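Local coordinates for biogenic amine-binding protein (PDB 4GET) that probably binds and sequesters biogenic amines in the pocket of a lipocalin-like beta barrel related to the nitrophorins of the same blood-feeding insect, at residues A[25-30]-A[143-148]; A[41-46]-A[61-66]; A[90-95]-A[103-108]. All coordinates share one frame; numbering follows the deposited sequence.

Contact 1: residues A[25-30]-A[143-148]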
loop_
_atom_site.group_PDB
_atom_site.type_symbol
_atom_site.label_atom_id
_atom_site.label_comp_id
_atom_site.label_asym_id
_atom_site.label_seq_id
_atom_site.Cartn_x
_atom_site.Cartn_y
_atom_site.Cartn_z
ATOM N N TYR A 25 -6.438 -2.662 -4.461
ATOM C CA TYR A 25 -7.340 -2.361 -3.357
ATOM C C TYR A 25 -6.783 -3.033 -2.115
ATOM O O TYR A 25 -6.289 -4.157 -2.189
ATOM C CB TYR A 25 -8.753 -2.890 -3.624
ATOM C CG TYR A 25 -9.452 -2.270 -4.820
ATOM C CD1 TYR A 25 -9.267 -2.777 -6.098
ATOM C CD2 TYR A 25 -10.305 -1.187 -4.665
ATOM C CE1 TYR A 25 -9.906 -2.220 -7.193
ATOM C CE2 TYR A 25 -10.944 -0.617 -5.753
ATOM C CZ TYR A 25 -10.741 -1.141 -7.015
ATOM O OH TYR A 25 -11.378 -0.583 -8.098
ATOM N N ILE A 26 -6.857 -2.353 -0.977
ATOM C CA ILE A 26 -6.431 -2.958 0.279
ATOM C C ILE A 26 -7.638 -3.609 0.959
ATOM O O ILE A 26 -8.570 -2.934 1.406
ATOM C CB ILE A 26 -5.716 -1.956 1.196
ATOM C CG1 ILE A 26 -4.460 -1.410 0.497
ATOM C CG2 ILE A 26 -5.351 -2.616 2.531
ATOM C CD1 ILE A 26 -3.655 -0.399 1.332
ATOM N N THR A 27 -7.616 -4.934 1.003
ATOM C CA THR A 27 -8.790 -5.707 1.394
ATOM C C THR A 27 -8.767 -6.059 2.873
ATOM O O THR A 27 -9.800 -6.040 3.530
ATOM C CB THR A 27 -8.894 -7.008 0.572
ATOM O OG1 THR A 27 -7.683 -7.762 0.720
ATOM C CG2 THR A 27 -9.109 -6.691 -0.908
ATOM N N HIS A 28 -7.586 -6.391 3.388
ATOM C CA HIS A 28 -7.424 -6.749 4.796
ATOM C C HIS A 28 -6.099 -6.205 5.285
ATOM O O HIS A 28 -5.132 -6.149 4.528
ATOM C CB HIS A 28 -7.371 -8.263 4.988
ATOM C CG HIS A 28 -8.512 -9.013 4.370
ATOM N ND1 HIS A 28 -8.636 -9.198 3.012
ATOM C CD2 HIS A 28 -9.553 -9.669 4.937
ATOM C CE1 HIS A 28 -9.717 -9.919 2.763
ATOM N NE2 HIS A 28 -10.294 -10.212 3.912
ATOM N N TYR A 29 -6.035 -5.843 6.560
ATOM C CA TYR A 29 -4.785 -5.361 7.117
ATOM C C TYR A 29 -4.738 -5.289 8.648
ATOM O O TYR A 29 -5.767 -5.241 9.323
ATOM C CB TYR A 29 -4.451 -3.991 6.522
ATOM C CG TYR A 29 -5.455 -2.910 6.841
ATOM C CD1 TYR A 29 -5.368 -2.174 8.017
ATOM C CD2 TYR A 29 -6.486 -2.609 5.952
ATOM C CE1 TYR A 29 -6.282 -1.167 8.301
ATOM C CE2 TYR A 29 -7.401 -1.609 6.224
ATOM C CZ TYR A 29 -7.299 -0.889 7.399
ATOM O OH TYR A 29 -8.210 0.113 7.667
ATOM N N LYS A 30 -3.520 -5.291 9.174
ATOM C CA LYS A 30 -3.274 -4.995 10.577
ATOM C C LYS A 30 -2.380 -3.770 10.683
ATOM O O LYS A 30 -1.335 -3.685 10.037
ATOM C CB LYS A 30 -2.621 -6.182 11.281
ATOM C CG LYS A 30 -2.197 -5.889 12.715
ATOM C CD LYS A 30 -1.587 -7.126 13.368
ATOM C CE LYS A 30 -1.109 -6.837 14.780
ATOM N NZ LYS A 30 -0.380 -8.001 15.331
ATOM N N GLU A 143 -11.935 -5.548 -5.725
ATOM C CA GLU A 143 -12.381 -5.069 -4.421
ATOM C C GLU A 143 -12.356 -6.177 -3.364
ATOM O O GLU A 143 -12.221 -5.916 -2.165
ATOM C CB GLU A 143 -13.758 -4.411 -4.544
ATOM C CG GLU A 143 -13.739 -3.199 -5.467
ATOM C CD GLU A 143 -15.046 -2.434 -5.499
ATOM O OE1 GLU A 143 -15.299 -1.745 -6.509
ATOM O OE2 GLU A 143 -15.812 -2.509 -4.519
ATOM N N ASN A 144 -12.465 -7.414 -3.826
ATOM C CA ASN A 144 -12.299 -8.577 -2.966
ATOM C C ASN A 144 -11.150 -9.413 -3.498
ATOM O O ASN A 144 -10.864 -9.389 -4.695
ATOM C CB ASN A 144 -13.572 -9.424 -2.955
ATOM C CG ASN A 144 -14.811 -8.607 -2.660
ATOM O OD1 ASN A 144 -15.236 -8.498 -1.510
ATOM N ND2 ASN A 144 -15.394 -8.020 -3.701
ATOM N N VAL A 145 -10.483 -10.153 -2.624
ATOM C CA VAL A 145 -9.492 -11.094 -3.118
ATOM C C VAL A 145 -10.217 -12.264 -3.778
ATOM O O VAL A 145 -11.228 -12.762 -3.262
ATOM C CB VAL A 145 -8.490 -11.552 -2.028
ATOM C CG1 VAL A 145 -8.759 -10.845 -0.703
ATOM C CG2 VAL A 145 -8.508 -13.048 -1.874
ATOM N N LYS A 146 -9.728 -12.673 -4.944
ATOM C CA LYS A 146 -10.395 -13.724 -5.689
ATOM C C LYS A 146 -10.288 -15.040 -4.921
ATOM O O LYS A 146 -9.196 -15.460 -4.533
ATOM C CB LYS A 146 -9.825 -13.845 -7.106
ATOM C CG LYS A 146 -10.724 -14.638 -8.054
ATOM C CD LYS A 146 -10.165 -14.697 -9.473
ATOM C CE LYS A 146 -11.109 -15.440 -10.419
ATOM N NZ LYS A 146 -11.337 -16.856 -10.000
ATOM N N GLU A 147 -11.432 -15.680 -4.698
ATOM C CA GLU A 147 -11.509 -16.879 -3.871
ATOM C C GLU A 147 -10.369 -17.868 -4.124
ATOM O O GLU A 147 -9.854 -18.470 -3.184
ATOM C CB GLU A 147 -12.870 -17.566 -4.052
ATOM C CG GLU A 147 -13.245 -18.531 -2.932
ATOM C CD GLU A 147 -12.494 -19.850 -3.003
ATOM O OE1 GLU A 147 -12.033 -20.224 -4.104
ATOM O OE2 GLU A 147 -12.366 -20.513 -1.948
ATOM N N ASP A 148 -9.964 -18.023 -5.382
ATOM C CA ASP A 148 -8.976 -19.042 -5.739
ATOM C C ASP A 148 -7.526 -18.729 -5.350
ATOM O O ASP A 148 -6.626 -19.528 -5.623
ATOM C CB ASP A 148 -9.069 -19.404 -7.227
ATOM C CG ASP A 148 -8.824 -18.220 -8.133
ATOM O OD1 ASP A 148 -7.988 -17.364 -7.783
ATOM O OD2 ASP A 148 -9.469 -18.145 -9.201
#

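Contact 2: residues A[41-46]-A[61-66]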
loop_
_atom_site.group_PDB
_atom_site.type_symbol
_atom_site.label_atom_id
_atom_site.label_comp_id
_atom_site.label_asym_id
_atom_site.label_seq_id
_atom_site.Cartn_x
_atom_site.Cartn_y
_atom_site.Cartn_z
ATOM N N LYS A 41 -10.245 2.448 10.192
ATOM C CA LYS A 41 -10.946 1.500 9.334
ATOM C C LYS A 41 -11.308 2.176 8.013
ATOM O O LYS A 41 -12.302 2.899 7.909
ATOM C CB LYS A 41 -12.176 0.927 10.045
ATOM C CG LYS A 41 -11.812 0.105 11.284
ATOM C CD LYS A 41 -13.008 -0.567 11.922
ATOM C CE LYS A 41 -12.548 -1.522 13.016
ATOM N NZ LYS A 41 -13.680 -2.198 13.697
ATOM N N ASN A 42 -10.477 1.949 7.005
ATOM C CA ASN A 42 -10.593 2.698 5.770
ATOM C C ASN A 42 -10.712 1.820 4.534
ATOM O O ASN A 42 -10.400 0.628 4.568
ATOM C CB ASN A 42 -9.404 3.660 5.631
ATOM C CG ASN A 42 -9.352 4.687 6.752
ATOM O OD1 ASN A 42 -10.181 5.595 6.816
ATOM N ND2 ASN A 42 -8.376 4.547 7.639
ATOM N N CYS A 43 -11.194 2.425 3.455
ATOM C CA CYS A 43 -11.218 1.790 2.149
ATOM C C CYS A 43 -10.121 2.453 1.328
ATOM O O CYS A 43 -10.208 3.641 1.005
ATOM C CB CYS A 43 -12.576 1.993 1.476
ATOM S SG CYS A 43 -13.982 1.449 2.477
ATOM N N THR A 44 -9.076 1.697 1.023
ATOM C CA THR A 44 -7.935 2.255 0.316
ATOM C C THR A 44 -7.784 1.658 -1.065
ATOM O O THR A 44 -7.798 0.446 -1.242
ATOM C CB THR A 44 -6.615 2.035 1.062
ATOM O OG1 THR A 44 -6.585 2.852 2.239
ATOM C CG2 THR A 44 -5.449 2.407 0.169
ATOM N N LYS A 45 -7.655 2.538 -2.043
ATOM C CA LYS A 45 -7.309 2.152 -3.387
ATOM C C LYS A 45 -6.128 3.015 -3.784
ATOM O O LYS A 45 -6.074 4.202 -3.442
ATOM C CB LYS A 45 -8.485 2.393 -4.342
ATOM C CG LYS A 45 -8.176 2.086 -5.805
ATOM C CD LYS A 45 -9.434 2.231 -6.669
ATOM C CE LYS A 45 -9.186 1.832 -8.114
ATOM N NZ LYS A 45 -10.357 2.141 -8.996
ATOM N N PHE A 46 -5.172 2.422 -4.486
ATOM C CA PHE A 46 -4.085 3.212 -5.033
ATOM C C PHE A 46 -3.782 2.872 -6.477
ATOM O O PHE A 46 -4.062 1.768 -6.952
ATOM C CB PHE A 46 -2.827 3.171 -4.154
ATOM C CG PHE A 46 -2.319 1.785 -3.851
ATOM C CD1 PHE A 46 -1.128 1.336 -4.401
ATOM C CD2 PHE A 46 -3.011 0.948 -2.990
ATOM C CE1 PHE A 46 -0.644 0.073 -4.111
ATOM C CE2 PHE A 46 -2.524 -0.324 -2.693
ATOM C CZ PHE A 46 -1.346 -0.757 -3.254
ATOM N N SER A 61 -5.849 6.619 -2.201
ATOM C CA SER A 61 -7.120 7.188 -1.791
ATOM C C SER A 61 -7.611 6.389 -0.588
ATOM O O SER A 61 -7.926 5.201 -0.708
ATOM C CB SER A 61 -8.133 7.107 -2.938
ATOM O OG SER A 61 -9.433 7.479 -2.519
ATOM N N ASN A 62 -7.644 7.037 0.570
ATOM C CA ASN A 62 -8.100 6.410 1.804
ATOM C C ASN A 62 -9.402 7.029 2.241
ATOM O O ASN A 62 -9.457 8.212 2.581
ATOM C CB ASN A 62 -7.079 6.589 2.929
ATOM C CG ASN A 62 -5.688 6.197 2.517
ATOM O OD1 ASN A 62 -5.458 5.088 2.030
ATOM N ND2 ASN A 62 -4.747 7.112 2.696
ATOM N N TYR A 63 -10.444 6.214 2.248
ATOM C CA TYR A 63 -11.776 6.682 2.572
ATOM C C TYR A 63 -12.315 6.037 3.849
ATOM O O TYR A 63 -12.399 4.810 3.954
ATOM C CB TYR A 63 -12.722 6.368 1.420
ATOM C CG TYR A 63 -14.148 6.750 1.706
ATOM C CD1 TYR A 63 -14.560 8.077 1.621
ATOM C CD2 TYR A 63 -15.090 5.787 2.054
ATOM C CE1 TYR A 63 -15.875 8.433 1.876
ATOM C CE2 TYR A 63 -16.408 6.136 2.312
ATOM C CZ TYR A 63 -16.792 7.460 2.223
ATOM O OH TYR A 63 -18.104 7.814 2.475
ATOM N N ASN A 64 -12.692 6.877 4.805
ATOM C CA ASN A 64 -13.265 6.418 6.064
ATOM C C ASN A 64 -14.785 6.540 6.033
ATOM O O ASN A 64 -15.328 7.630 6.180
ATOM C CB ASN A 64 -12.687 7.235 7.217
ATOM C CG ASN A 64 -13.118 6.718 8.567
ATOM O OD1 ASN A 64 -14.192 7.059 9.058
ATOM N ND2 ASN A 64 -12.279 5.885 9.177
ATOM N N PRO A 65 -15.480 5.415 5.822
ATOM C CA PRO A 65 -16.942 5.447 5.691
ATOM C C PRO A 65 -17.660 6.034 6.911
ATOM O O PRO A 65 -18.748 6.608 6.771
ATOM C CB PRO A 65 -17.319 3.970 5.482
ATOM C CG PRO A 65 -16.085 3.186 5.762
ATOM C CD PRO A 65 -14.922 4.089 5.526
ATOM N N ASN A 66 -17.058 5.903 8.086
ATOM C CA ASN A 66 -17.690 6.380 9.314
ATOM C C ASN A 66 -17.720 7.905 9.369
ATOM O O ASN A 66 -18.691 8.501 9.836
ATOM C CB ASN A 66 -16.997 5.792 10.560
ATOM C CG ASN A 66 -17.606 6.295 11.860
ATOM O OD1 ASN A 66 -18.703 5.894 12.242
ATOM N ND2 ASN A 66 -16.891 7.178 12.543
HETATM O O HOH W 1 -14.513 3.854 9.136
HETATM O O HOH W 2 -10.848 5.422 -1.247
#

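Contact 3: residues A[90-95]-A[103-108]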
loop_
_atom_site.group_PDB
_atom_site.type_symbol
_atom_site.label_atom_id
_atom_site.label_comp_id
_atom_site.label_asym_id
_atom_site.label_seq_id
_atom_site.Cartn_x
_atom_site.Cartn_y
_atom_site.Cartn_z
ATOM N N THR A 90 12.699 1.464 -0.310
ATOM C CA THR A 90 12.357 2.586 0.543
ATOM C C THR A 90 11.694 3.657 -0.307
ATOM O O THR A 90 12.080 3.888 -1.452
ATOM C CB THR A 90 13.603 3.185 1.225
ATOM O OG1 THR A 90 14.381 2.138 1.813
ATOM C CG2 THR A 90 13.192 4.160 2.312
ATOM N N ALA A 91 10.690 4.306 0.254
ATOM C CA ALA A 91 9.990 5.351 -0.452
ATOM C C ALA A 91 9.856 6.579 0.424
ATOM O O ALA A 91 9.874 6.486 1.659
ATOM C CB ALA A 91 8.628 4.862 -0.890
ATOM N N LYS A 92 9.759 7.734 -0.224
ATOM C CA LYS A 92 9.349 8.950 0.453
ATOM C C LYS A 92 7.840 9.055 0.290
ATOM O O LYS A 92 7.341 9.213 -0.819
ATOM C CB LYS A 92 10.036 10.177 -0.151
ATOM C CG LYS A 92 9.389 11.508 0.234
ATOM C CD LYS A 92 9.313 11.700 1.740
ATOM C CE LYS A 92 10.260 12.792 2.216
ATOM N NZ LYS A 92 11.690 12.409 2.071
ATOM N N ASN A 93 7.109 8.923 1.391
ATOM C CA ASN A 93 5.662 9.001 1.326
ATOM C C ASN A 93 5.157 10.340 1.856
ATOM O O ASN A 93 5.477 10.753 2.975
ATOM C CB ASN A 93 5.014 7.832 2.066
ATOM C CG ASN A 93 3.497 7.901 2.037
ATOM O OD1 ASN A 93 2.875 8.397 2.972
ATOM N ND2 ASN A 93 2.898 7.420 0.952
ATOM N N VAL A 94 4.381 11.022 1.026
ATOM C CA VAL A 94 3.885 12.347 1.339
ATOM C C VAL A 94 2.368 12.356 1.505
ATOM O O VAL A 94 1.631 11.958 0.599
ATOM C CB VAL A 94 4.281 13.348 0.235
ATOM C CG1 VAL A 94 3.817 14.764 0.595
ATOM C CG2 VAL A 94 5.770 13.315 0.018
ATOM N N ILE A 95 1.902 12.797 2.669
ATOM C CA ILE A 95 0.473 13.009 2.872
ATOM C C ILE A 95 0.075 14.366 2.291
ATOM O O ILE A 95 0.693 15.388 2.586
ATOM C CB ILE A 95 0.083 12.895 4.344
ATOM C CG1 ILE A 95 0.366 11.474 4.843
ATOM C CG2 ILE A 95 -1.391 13.218 4.532
ATOM C CD1 ILE A 95 0.119 11.283 6.330
ATOM N N ILE A 103 1.018 17.953 3.318
ATOM C CA ILE A 103 0.586 18.064 4.711
ATOM C C ILE A 103 1.665 17.545 5.669
ATOM O O ILE A 103 1.969 18.162 6.697
ATOM C CB ILE A 103 -0.721 17.286 4.966
ATOM C CG1 ILE A 103 -1.870 17.888 4.158
ATOM C CG2 ILE A 103 -1.058 17.283 6.448
ATOM C CD1 ILE A 103 -3.197 17.206 4.393
ATOM N N ASP A 104 2.231 16.397 5.320
ATOM C CA ASP A 104 3.266 15.764 6.122
ATOM C C ASP A 104 4.041 14.807 5.244
ATOM O O ASP A 104 3.577 14.425 4.170
ATOM C CB ASP A 104 2.637 14.991 7.274
ATOM C CG ASP A 104 3.605 14.754 8.409
ATOM O OD1 ASP A 104 4.829 14.914 8.196
ATOM O OD2 ASP A 104 3.142 14.411 9.517
ATOM N N GLU A 105 5.221 14.408 5.702
ATOM C CA GLU A 105 6.041 13.467 4.947
ATOM C C GLU A 105 6.820 12.526 5.866
ATOM O O GLU A 105 7.090 12.839 7.027
ATOM C CB GLU A 105 6.983 14.206 3.978
ATOM C CG GLU A 105 7.930 15.194 4.639
ATOM C CD GLU A 105 8.676 16.077 3.634
ATOM O OE1 GLU A 105 9.860 15.790 3.339
ATOM O OE2 GLU A 105 8.080 17.067 3.150
ATOM N N ARG A 106 7.163 11.363 5.333
ATOM C CA ARG A 106 7.884 10.359 6.087
ATOM C C ARG A 106 8.570 9.415 5.115
ATOM O O ARG A 106 8.336 9.455 3.903
ATOM C CB ARG A 106 6.929 9.574 6.994
ATOM C CG ARG A 106 6.034 8.605 6.232
ATOM C CD ARG A 106 4.661 8.396 6.879
ATOM N NE ARG A 106 3.627 8.252 5.846
ATOM C CZ ARG A 106 2.426 7.702 6.034
ATOM N NH1 ARG A 106 2.094 7.226 7.229
ATOM N NH2 ARG A 106 1.556 7.624 5.021
ATOM N N THR A 107 9.422 8.563 5.664
ATOM C CA THR A 107 10.083 7.542 4.889
ATOM C C THR A 107 9.447 6.197 5.228
ATOM O O THR A 107 9.242 5.887 6.401
ATOM C CB THR A 107 11.569 7.517 5.226
ATOM O OG1 THR A 107 12.114 8.827 5.032
ATOM C CG2 THR A 107 12.306 6.537 4.341
ATOM N N LEU A 108 9.112 5.411 4.206
ATOM C CA LEU A 108 8.584 4.066 4.433
ATOM C C LEU A 108 9.475 2.993 3.828
ATOM O O LEU A 108 9.963 3.134 2.704
ATOM C CB LEU A 108 7.175 3.918 3.861
ATOM C CG LEU A 108 6.125 4.889 4.401
ATOM C CD1 LEU A 108 4.808 4.701 3.681
ATOM C CD2 LEU A 108 5.955 4.700 5.882
#

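Contact 1: residues A[25-30]-A[143-148]
Glu-143 lies over one face of the Tyr-25 ring, and this CH-pi contact is the main side-chain meeting between 25-30 and 143-148. Glu-143 CG stands 4.0 Å from the centroid of the Tyr-25 ring and 16° off the ring normal, so the methylene, not the carboxylate, does the touching. Ring and carboxylate planes are 38° apart, which rules out a parallel stack of the two flat groups. In Tyr-25 a chi1 of -63° sets CG opposite the carbonyl carbon and turns one ring face to Glu-143, while its OH is taken by Lys-45 on the next strand.

Two residues along, Thr-27 offers its two branches to different partners. The methyl CG2 rests against the backbone of the loop, 3.4 Å from Glu-143 O, and OG1 comes 3.6 Å from Val-145 CG1. That same valine methyl reaches the edge of the imidazole, with Val-145 CG1 3.7 Å from His-28 CE1 and near the ring plane. Thr-27 OG1 and His-28 ND1 are hydrogen-bonded at 2.9 Å, which holds hydroxyl and imidazole side by side where Val-145 CG1 touches both. No hydrogen bond crosses between the segments; the 232 Å² they bury is held by van der Waals contacts and the CH-pi contact.

Strand 23-31 pairs with 43-50 and with 130-140, and the loop 143-148 leaves the latter on its way to helix 150-159. Tyr-179 meets the Tyr-25 ring edge-to-face, and Leu-164 touches His-28, so the loop is one of several elements packed about this strand.

Contact 2: residues A[41-46]-A[61-66]
Thr-44 OG1 donates to Asn-62 OD1 at 2.5 Å, a short bond between side chains that lie side by side and point the same way from a non-hydrogen-bonded pair. With chi1 at -70°, Thr-44 turns OG1 to the amide and leaves CG2 beside the same oxygen. The other end of that amide, Asn-62 ND2, is held by Ser-71 and Asp-73 of the next strand, which fixes its rotation.

Flanking this pair are two hydrogen-bonded pairs, Cys-43 with Tyr-63 and Lys-45 with Ser-61. Cys-43 N reaches Tyr-63 O at 2.7 Å, and Ser-61 N reaches Lys-45 O at 2.7 Å. A water lies within hydrogen-bonding reach of Cys-43 O and of Ser-61 OG, which also accepts from Asp-180 N.

At the open end of the hairpin, Asn-64 ND2 donates to Asn-42 OD1 at 3.2 Å from above the carbonyl plane, the two amides being turned 62° apart, though its stronger bond is to Val-38 O.

Beyond these bonds, Cys-43 SG lies 4.1 Å from Pro-65 CD and near the plane of the Tyr-63 ring, at its edge. The same sulfur forms a disulfide with Cys-177, tying the strand to the C-terminal part of the chain.

The axes of segments 43-46 and 61-64 approach to 4.6 Å at 166°, as in an antiparallel beta hairpin, here 43-50 with 55-64, in the up-and-down barrel characteristic of calycins.

Contact 3: residues A[90-95]-A[103-108]
Asn-93 and Arg-106 face each other in a hydrogen-bonded pair of the antiparallel hairpin formed by strands 88-96 and 102-115, part of the curled sheet of the barrel. Five bridges run from Ala-91 with Leu-108 to Ile-95 with Asp-104, and the axes of segments 90-95 and 103-108 approach to 4.6 Å at 163°. At the Ile-95 end the regular pairing is broken by a classic beta bulge: Ile-95 O accepts from Ile-103 N at 2.7 Å and, more loosely, from Asp-104 N at 3.3 Å.

On the face bearing Asn-93, Arg-106 and Leu-108, one oxygen takes two donors. Asn-93 OD1 receives Arg-106 NH2 at 2.6 Å and Arg-106 NE at 3.0 Å. Both nitrogens come from the same face of the amide, yet OD1 stays in the guanidinium plane, the two planes being 48° apart. A chi1 of 73° places Arg-106 CG between its backbone N and carbonyl carbon, and bends further out bring its NE/NH2 edge to Asn-93 OD1. Ile-95 CD1 and Leu-108 CD1 cover opposite faces of the guanidinium toward its rim, and Leu-108 CD1 also packs 3.5 Å from Asn-93 CB.

The other face carries Lys-92 and Glu-105. Lys-92 CE comes 3.2 Å from Glu-105 OE1, whereas Lys-92 NZ stays 4.0 Å from Glu-105 OE1, beyond a salt bridge; Tyr-195 OH bonds the second carboxylate oxygen.

Asn-93 ND2 is held by Asp-73 and Ser-75, so the amide is pinned at both ends, which would in turn favour this placing of Arg-106. A bound Tris molecule, probably from the crystallisation liquor, lies close to the guanidinium, consistent with a polar pocket at this point.

All three contacts involve one antiparallel sheet that curls into a barrel. Contacts 1 and 2, their centres 13 Å apart, touch because strand 23-31 pairs with strand 43-50: Ile-26 N is probably hydrogen-bonded to Thr-44 O. Contact 3 lies farther round, its centre 18 Å from that of contact 2 and 24 Å from that of contact 1, across the chain's centre from the latter. Along the chain, contacts 2 and 3 are hairpins in series, both within the span that contact 1 brackets. Strand 69-78 lies between them, where Asp-73 bonds to Asn-62 and Asn-93. The three thus occupy separate parts of one barrel wall, consistent with a lipocalin-type ligand pocket.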